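Local coordinates for DNA repair protein RecN (PDB 4ABX), which probably takes part in recombinational repair of damaged DNA as an ATP-binding, SMC-like protein, represented here by its coiled-coil domain, at residues 20-34 against 143-155. Residues are numbered along the deposited sequence; the frame is centred on the assembly and turned at random.
Sequences QVQEISEVSPDPGEE and PTLEDVVEFGAQA
Ile24 CD1 lies 3.8 Å from Gly152 CA and also meets Val148 O, so the isoleucine rests on backbone where Gly152 has no side chain; a CB modelled there would come within 3.4 Å of Ile24 CD1. The same methyl reaches Phe151 CD1 obliquely, and Val21 CG2 packs on Ala155 CB at 3.8 Å. With CG anti to its carbonyl carbon (chi1 -74°) and the chain extended beyond, Gln20 brings OE1 in the plane of the Phe151 ring to its edge, 3.5 Å from Phe151 CE1. An alanine in place of Gln20 would probably leave this ring edge without its polar neighbour, although Tyr141 also meets the ring. Beyond the helix end, the side chains of Pro31 and Val149 cross at about a right angle, with Pro31 CG 3.9 Å from Val149 CG2. Glu34 OE1 lies 3.6 Å from Leu145 CD1 and accepts from a water that in turn accepts from Leu145 N, while Glu34 OE2 forms a salt bridge with Lys138 of helix 121-141. The axes of the short segments 20-27 and 145-155 come within 9.3 Å, their N-to-C directions 137° apart: a roughly antiparallel helix pair of the RecN coiled-coil domain, with the linker between helices 6-27 and 33-63 packed against the first turns of helix 145-169.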
loop_
_atom_site.group_PDB
_atom_site.type_symbol
_atom_site.label_atom_id
_atom_site.label_comp_id
_atom_site.label_asym_id
_atom_site.label_seq_id
_atom_site.Cartn_x
_atom_site.Cartn_y
_atom_site.Cartn_z
ATOM N N GLN A 20 26.433 52.054 -14.942
ATOM C CA GLN A 20 25.089 52.024 -14.389
ATOM C C GLN A 20 24.025 52.267 -15.461
ATOM O O GLN A 20 23.003 51.581 -15.500
ATOM C CB GLN A 20 24.970 53.023 -13.238
ATOM C CG GLN A 20 25.671 52.546 -11.976
ATOM C CD GLN A 20 25.799 53.626 -10.914
ATOM O OE1 GLN A 20 25.600 54.809 -11.184
ATOM N NE2 GLN A 20 26.133 53.216 -9.693
ATOM N N VAL A 21 24.290 53.222 -16.346
ATOM C CA VAL A 21 23.389 53.525 -17.458
ATOM C C VAL A 21 23.249 52.336 -18.403
ATOM O O VAL A 21 22.141 51.981 -18.812
ATOM C CB VAL A 21 23.877 54.762 -18.246
ATOM C CG1 VAL A 21 23.162 54.876 -19.591
ATOM C CG2 VAL A 21 23.697 56.030 -17.411
ATOM N N GLN A 22 24.377 51.718 -18.739
ATOM C CA GLN A 22 24.377 50.529 -19.581
ATOM C C GLN A 22 23.567 49.404 -18.939
ATOM O O GLN A 22 22.743 48.773 -19.605
ATOM C CB GLN A 22 25.809 50.055 -19.847
ATOM C CG GLN A 22 25.913 48.881 -20.808
ATOM C CD GLN A 22 27.354 48.462 -21.073
ATOM O OE1 GLN A 22 28.264 48.781 -20.301
ATOM N NE2 GLN A 22 27.568 47.748 -22.174
ATOM N N GLU A 23 23.799 49.153 -17.650
ATOM C CA GLU A 23 23.107 48.061 -16.958
ATOM C C GLU A 23 21.593 48.203 -17.042
ATOM O O GLU A 23 20.884 47.252 -17.375
ATOM C CB GLU A 23 23.530 47.953 -15.487
ATOM C CG GLU A 23 22.865 46.781 -14.775
ATOM C CD GLU A 23 23.307 46.613 -13.327
ATOM O OE1 GLU A 23 23.727 47.607 -12.697
ATOM O OE2 GLU A 23 23.226 45.476 -12.818
ATOM N N ILE A 24 21.104 49.395 -16.724
ATOM C CA ILE A 24 19.678 49.690 -16.775
ATOM C C ILE A 24 19.113 49.622 -18.200
ATOM O O ILE A 24 18.010 49.121 -18.427
ATOM C CB ILE A 24 19.403 51.082 -16.161
ATOM C CG1 ILE A 24 19.630 51.038 -14.648
ATOM C CG2 ILE A 24 17.990 51.569 -16.505
ATOM C CD1 ILE A 24 19.753 52.415 -13.993
ATOM N N SER A 25 19.877 50.115 -19.166
ATOM C CA SER A 25 19.385 50.200 -20.534
ATOM C C SER A 25 19.300 48.827 -21.183
ATOM O O SER A 25 18.414 48.571 -22.000
ATOM C CB SER A 25 20.272 51.134 -21.365
ATOM O OG SER A 25 20.360 52.403 -20.743
ATOM N N GLU A 26 20.223 47.943 -20.824
ATOM C CA GLU A 26 20.226 46.591 -21.382
ATOM C C GLU A 26 19.004 45.785 -20.954
ATOM O O GLU A 26 18.538 44.916 -21.691
ATOM C CB GLU A 26 21.513 45.848 -21.014
ATOM C CG GLU A 26 22.734 46.364 -21.760
ATOM C CD GLU A 26 24.017 45.685 -21.330
ATOM O OE1 GLU A 26 23.998 44.971 -20.305
ATOM O OE2 GLU A 26 25.045 45.867 -22.017
ATOM N N VAL A 27 18.485 46.082 -19.767
ATOM C CA VAL A 27 17.309 45.387 -19.247
ATOM C C VAL A 27 16.034 46.093 -19.697
ATOM O O VAL A 27 14.993 45.460 -19.916
ATOM C CB VAL A 27 17.349 45.301 -17.709
ATOM C CG1 VAL A 27 16.062 44.692 -17.168
ATOM C CG2 VAL A 27 18.559 44.498 -17.263
ATOM N N SER A 28 16.131 47.413 -19.834
ATOM C CA SER A 28 15.030 48.240 -20.315
ATOM C C SER A 28 13.745 48.060 -19.500
ATOM O O SER A 28 12.717 47.634 -20.034
ATOM C CB SER A 28 14.776 47.971 -21.801
ATOM O OG SER A 28 13.777 48.837 -22.297
ATOM N N PRO A 29 13.800 48.401 -18.205
ATOM C CA PRO A 29 12.641 48.263 -17.316
ATOM C C PRO A 29 11.469 49.143 -17.746
ATOM O O PRO A 29 11.644 50.329 -18.026
ATOM C CB PRO A 29 13.183 48.719 -15.956
ATOM C CG PRO A 29 14.374 49.569 -16.282
ATOM C CD PRO A 29 14.978 48.930 -17.494
ATOM N N ASP A 30 10.281 48.555 -17.786
ATOM C CA ASP A 30 9.077 49.275 -18.185
ATOM C C ASP A 30 8.100 49.315 -17.020
ATOM O O ASP A 30 7.337 48.368 -16.808
ATOM C CB ASP A 30 8.446 48.596 -19.401
ATOM C CG ASP A 30 7.106 49.200 -19.790
ATOM O OD1 ASP A 30 6.851 50.381 -19.474
ATOM O OD2 ASP A 30 6.306 48.482 -20.423
ATOM N N PRO A 31 8.123 50.415 -16.252
ATOM C CA PRO A 31 7.290 50.498 -15.050
ATOM C C PRO A 31 5.870 50.021 -15.334
ATOM O O PRO A 31 5.272 50.412 -16.336
ATOM C CB PRO A 31 7.309 51.988 -14.716
ATOM C CG PRO A 31 8.626 52.469 -15.261
ATOM C CD PRO A 31 8.840 51.675 -16.523
ATOM N N GLY A 32 5.345 49.161 -14.469
ATOM C CA GLY A 32 4.022 48.598 -14.679
ATOM C C GLY A 32 4.018 47.164 -15.187
ATOM O O GLY A 32 3.060 46.426 -14.953
ATOM N N GLU A 33 5.087 46.758 -15.871
ATOM C CA GLU A 33 5.138 45.429 -16.485
ATOM C C GLU A 33 5.061 44.288 -15.468
ATOM O O GLU A 33 4.733 43.155 -15.825
ATOM C CB GLU A 33 6.394 45.271 -17.354
ATOM C CG GLU A 33 7.706 45.120 -16.561
ATOM C CD GLU A 33 8.913 44.886 -17.465
ATOM O OE1 GLU A 33 8.982 43.817 -18.107
ATOM O OE2 GLU A 33 9.792 45.773 -17.541
ATOM N N GLU A 34 5.363 44.580 -14.205
ATOM C CA GLU A 34 5.399 43.535 -13.183
ATOM C C GLU A 34 4.021 42.984 -12.840
ATOM O O GLU A 34 3.910 41.851 -12.351
ATOM C CB GLU A 34 6.106 44.024 -11.916
ATOM C CG GLU A 34 7.607 44.190 -12.079
ATOM C CD GLU A 34 8.252 44.911 -10.909
ATOM O OE1 GLU A 34 7.763 45.997 -10.526
ATOM O OE2 GLU A 34 9.250 44.387 -10.373
ATOM N N PRO A 143 13.523 51.752 -4.913
ATOM C CA PRO A 143 12.739 50.517 -4.720
ATOM C C PRO A 143 11.864 50.062 -5.893
ATOM O O PRO A 143 11.733 48.858 -6.108
ATOM C CB PRO A 143 11.831 50.846 -3.522
ATOM C CG PRO A 143 12.290 52.184 -2.993
ATOM C CD PRO A 143 12.984 52.870 -4.119
ATOM N N THR A 144 11.250 50.989 -6.619
ATOM C CA THR A 144 10.328 50.619 -7.694
ATOM C C THR A 144 10.989 50.798 -9.055
ATOM O O THR A 144 12.036 51.435 -9.155
ATOM C CB THR A 144 9.047 51.471 -7.655
ATOM O OG1 THR A 144 9.372 52.830 -7.971
ATOM C CG2 THR A 144 8.402 51.414 -6.270
ATOM N N LEU A 145 10.378 50.243 -10.099
ATOM C CA LEU A 145 10.904 50.399 -11.452
ATOM C C LEU A 145 10.906 51.867 -11.859
ATOM O O LEU A 145 11.778 52.305 -12.608
ATOM C CB LEU A 145 10.110 49.572 -12.467
ATOM C CG LEU A 145 10.229 48.049 -12.318
ATOM C CD1 LEU A 145 9.439 47.342 -13.411
ATOM C CD2 LEU A 145 11.704 47.616 -12.333
ATOM N N GLU A 146 9.929 52.621 -11.368
ATOM C CA GLU A 146 9.919 54.065 -11.576
ATOM C C GLU A 146 11.218 54.677 -11.052
ATOM O O GLU A 146 11.861 55.470 -11.743
ATOM C CB GLU A 146 8.715 54.723 -10.888
ATOM C CG GLU A 146 7.367 54.499 -11.574
ATOM C CD GLU A 146 6.636 53.244 -11.093
ATOM O OE1 GLU A 146 7.290 52.310 -10.569
ATOM O OE2 GLU A 146 5.395 53.192 -11.244
ATOM N N ASP A 147 11.596 54.314 -9.826
ATOM C CA ASP A 147 12.834 54.813 -9.228
ATOM C C ASP A 147 14.041 54.418 -10.068
ATOM O O ASP A 147 14.967 55.210 -10.250
ATOM C CB ASP A 147 13.010 54.291 -7.796
ATOM C CG ASP A 147 11.988 54.865 -6.831
ATOM O OD1 ASP A 147 11.913 56.108 -6.692
ATOM O OD2 ASP A 147 11.249 54.066 -6.213
ATOM N N VAL A 148 14.034 53.184 -10.570
ATOM C CA VAL A 148 15.137 52.681 -11.381
ATOM C C VAL A 148 15.302 53.498 -12.662
ATOM O O VAL A 148 16.420 53.843 -13.061
ATOM C CB VAL A 148 14.930 51.202 -11.770
ATOM C CG1 VAL A 148 16.103 50.702 -12.600
ATOM C CG2 VAL A 148 14.740 50.336 -10.527
ATOM N N VAL A 149 14.184 53.791 -13.315
ATOM C CA VAL A 149 14.215 54.560 -14.554
ATOM C C VAL A 149 14.726 55.972 -14.271
ATOM O O VAL A 149 15.573 56.499 -15.002
ATOM C CB VAL A 149 12.828 54.609 -15.224
ATOM C CG1 VAL A 149 12.798 55.669 -16.326
ATOM C CG2 VAL A 149 12.456 53.232 -15.772
ATOM N N GLU A 150 14.212 56.574 -13.202
ATOM C CA GLU A 150 14.667 57.891 -12.772
ATOM C C GLU A 150 16.170 57.888 -12.473
ATOM O O GLU A 150 16.900 58.794 -12.898
ATOM C CB GLU A 150 13.873 58.354 -11.544
ATOM C CG GLU A 150 14.369 59.652 -10.918
ATOM C CD GLU A 150 14.134 60.867 -11.798
ATOM O OE1 GLU A 150 13.376 60.757 -12.787
ATOM O OE2 GLU A 150 14.705 61.939 -11.497
ATOM N N PHE A 151 16.632 56.863 -11.757
ATOM C CA PHE A 151 18.050 56.743 -11.429
ATOM C C PHE A 151 18.898 56.791 -12.697
ATOM O O PHE A 151 19.916 57.475 -12.740
ATOM C CB PHE A 151 18.344 55.462 -10.629
ATOM C CG PHE A 151 19.781 55.342 -10.167
ATOM C CD1 PHE A 151 20.803 55.083 -11.072
ATOM C CD2 PHE A 151 20.109 55.497 -8.831
ATOM C CE1 PHE A 151 22.130 54.979 -10.647
ATOM C CE2 PHE A 151 21.426 55.388 -8.399
ATOM C CZ PHE A 151 22.436 55.132 -9.310
ATOM N N GLY A 152 18.468 56.078 -13.732
ATOM C CA GLY A 152 19.202 56.047 -14.986
ATOM C C GLY A 152 19.202 57.371 -15.735
ATOM O O GLY A 152 20.195 57.737 -16.368
ATOM N N ALA A 153 18.076 58.082 -15.683
ATOM C CA ALA A 153 17.972 59.395 -16.311
ATOM C C ALA A 153 18.930 60.388 -15.670
ATOM O O ALA A 153 19.632 61.131 -16.359
ATOM C CB ALA A 153 16.535 59.915 -16.237
ATOM N N GLN A 154 18.952 60.408 -14.342
ATOM C CA GLN A 154 19.850 61.289 -13.615
ATOM C C GLN A 154 21.297 60.903 -13.881
ATOM O O GLN A 154 22.165 61.764 -14.026
ATOM C CB GLN A 154 19.571 61.214 -12.117
ATOM C CG GLN A 154 18.150 61.552 -11.737
ATOM C CD GLN A 154 18.037 61.955 -10.284
ATOM O OE1 GLN A 154 19.023 62.363 -9.668
ATOM N NE2 GLN A 154 16.835 61.839 -9.724
ATOM N N ALA A 155 21.558 59.602 -13.942
ATOM C CA ALA A 155 22.922 59.133 -14.160
ATOM C C ALA A 155 23.427 59.577 -15.526
ATOM O O ALA A 155 24.576 60.014 -15.657
ATOM C CB ALA A 155 23.009 57.623 -14.019
HETATM O O HOH W 1 8.111 48.379 -9.374
#